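Local coordinates for putative glutaryl-CoA dehydrogenase (Thermus thermophilus, PDB 2EBA), which belongs to the acyl-CoA dehydrogenase family of flavoproteins and binds flavin-adenine dinucleotide, with a beta domain between two helical domains in sequence, at residues A[144-148]-A[175-179]. Residues are numbered along the deposited sequence; the frame is centred on the assembly and turned at random.
Sequences MKTRA and IWAKD
How a single parallel bridge, Arg147 with Lys178, can join two beta sheets is illustrated in the middle beta domain of an acyl-CoA dehydrogenase fold. Segment 175-179 enters as strand; 144-148 bends at Lys145 (phi/psi about -100/11) and becomes strand at Arg147. They run 74° apart, and Thr146, Arg147 and Ala148 fall nearest Ala177, Lys178 and Asp179 (CA-CA 4.7, 4.9 and 5.0 Å). Lys178 bonds to the residues on both sides of Arg147, its N donating to Thr146 O (2.9 Å) and its O accepting from Ala148 N (2.7 Å). Met144 (chi1 and chi2 t, chi3 m) packs beside Lys178, SD 3.5 Å from Lys178 CG and CE 3.6 Å from Trp176 CB; on the other side Ala148 CB lies 4.1 Å from Ala177 CB. Lys178 CB covers one face of the Arg147 guanidinium, with Arg147 NH2 4.4 Å from Lys178 NZ. Backbone hydrogen bonds and apolar packing thus make the contact; the like charges are unfavourable, but Tyr141 compensates the ammonium through O and, by cation-pi, its ring.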
loop_
_atom_site.group_PDB
_atom_site.type_symbol
_atom_site.label_atom_id
_atom_site.label_comp_id
_atom_site.label_asym_id
_atom_site.label_seq_id
_atom_site.Cartn_x
_atom_site.Cartn_y
_atom_site.Cartn_z
ATOM N N MET A 144 -4.517 34.021 -4.902
ATOM C CA MET A 144 -3.837 35.195 -4.354
ATOM C C MET A 144 -4.710 36.426 -4.556
ATOM O O MET A 144 -4.619 37.086 -5.598
ATOM C CB MET A 144 -2.495 35.430 -5.059
ATOM C CG MET A 144 -1.767 36.695 -4.613
ATOM S SD MET A 144 -0.278 36.974 -5.519
ATOM C CE MET A 144 0.692 35.843 -4.826
ATOM N N LYS A 145 -5.563 36.757 -3.589
ATOM C CA LYS A 145 -6.386 37.942 -3.782
ATOM C C LYS A 145 -5.877 39.159 -3.057
ATOM O O LYS A 145 -6.599 40.159 -2.957
ATOM C CB LYS A 145 -7.829 37.703 -3.377
ATOM C CG LYS A 145 -8.416 36.557 -4.090
ATOM C CD LYS A 145 -8.949 35.670 -3.026
ATOM C CE LYS A 145 -9.754 34.591 -3.615
ATOM N NZ LYS A 145 -11.086 35.157 -3.925
ATOM N N THR A 146 -4.660 39.082 -2.531
ATOM C CA THR A 146 -4.106 40.242 -1.861
ATOM C C THR A 146 -3.704 41.193 -2.988
ATOM O O THR A 146 -2.957 40.811 -3.893
ATOM C CB THR A 146 -2.868 39.870 -1.035
ATOM O OG1 THR A 146 -3.260 39.016 0.040
ATOM C CG2 THR A 146 -2.192 41.105 -0.483
ATOM N N ARG A 147 -4.185 42.427 -2.936
ATOM C CA ARG A 147 -3.867 43.389 -3.973
ATOM C C ARG A 147 -2.857 44.438 -3.573
ATOM O O ARG A 147 -2.673 44.739 -2.396
ATOM C CB ARG A 147 -5.133 44.083 -4.440
ATOM C CG ARG A 147 -5.966 43.233 -5.333
ATOM C CD ARG A 147 -5.234 42.987 -6.635
ATOM N NE ARG A 147 -5.969 42.058 -7.481
ATOM C CZ ARG A 147 -6.148 40.772 -7.190
ATOM N NH1 ARG A 147 -5.635 40.267 -6.072
ATOM N NH2 ARG A 147 -6.838 39.989 -8.019
ATOM N N ALA A 148 -2.221 45.002 -4.591
ATOM C CA ALA A 148 -1.222 46.036 -4.417
ATOM C C ALA A 148 -1.432 47.075 -5.520
ATOM O O ALA A 148 -1.355 46.762 -6.709
ATOM C CB ALA A 148 0.171 45.429 -4.502
ATOM N N ILE A 175 5.443 39.761 1.749
ATOM C CA ILE A 175 4.100 39.552 1.270
ATOM C C ILE A 175 4.037 39.530 -0.233
ATOM O O ILE A 175 4.663 40.355 -0.897
ATOM C CB ILE A 175 3.153 40.646 1.801
ATOM C CG1 ILE A 175 2.494 40.179 3.094
ATOM C CG2 ILE A 175 2.081 40.965 0.776
ATOM C CD1 ILE A 175 3.436 40.017 4.239
ATOM N N TRP A 176 3.276 38.573 -0.763
ATOM C CA TRP A 176 3.083 38.445 -2.203
ATOM C C TRP A 176 1.655 38.831 -2.542
ATOM O O TRP A 176 0.708 38.268 -1.997
ATOM C CB TRP A 176 3.349 37.007 -2.668
ATOM C CG TRP A 176 4.703 36.534 -2.303
ATOM C CD1 TRP A 176 5.055 35.889 -1.157
ATOM C CD2 TRP A 176 5.926 36.796 -3.009
ATOM N NE1 TRP A 176 6.418 35.743 -1.096
ATOM C CE2 TRP A 176 6.977 36.291 -2.220
ATOM C CE3 TRP A 176 6.233 37.415 -4.227
ATOM C CZ2 TRP A 176 8.318 36.389 -2.608
ATOM C CZ3 TRP A 176 7.569 37.514 -4.610
ATOM C CH2 TRP A 176 8.589 37.004 -3.801
ATOM N N ALA A 177 1.508 39.807 -3.431
ATOM C CA ALA A 177 0.192 40.272 -3.849
ATOM C C ALA A 177 0.215 40.488 -5.343
ATOM O O ALA A 177 1.240 40.307 -5.976
ATOM C CB ALA A 177 -0.156 41.571 -3.151
ATOM N N LYS A 178 -0.925 40.867 -5.902
ATOM C CA LYS A 178 -1.021 41.138 -7.327
ATOM C C LYS A 178 -1.448 42.593 -7.545
ATOM O O LYS A 178 -1.934 43.250 -6.622
ATOM C CB LYS A 178 -2.021 40.187 -7.986
ATOM C CG LYS A 178 -1.478 38.795 -8.234
ATOM C CD LYS A 178 -2.426 37.927 -9.071
ATOM C CE LYS A 178 -3.705 37.565 -8.323
ATOM N NZ LYS A 178 -4.473 36.462 -8.972
ATOM N N ASP A 179 -1.252 43.086 -8.767
ATOM C CA ASP A 179 -1.609 44.447 -9.138
ATOM C C ASP A 179 -2.649 44.414 -10.269
ATOM O O ASP A 179 -2.867 45.397 -10.984
ATOM C CB ASP A 179 -0.352 45.198 -9.584
ATOM C CG ASP A 179 0.321 44.552 -10.782
ATOM O OD1 ASP A 179 1.450 44.960 -11.117
ATOM O OD2 ASP A 179 -0.283 43.647 -11.396
#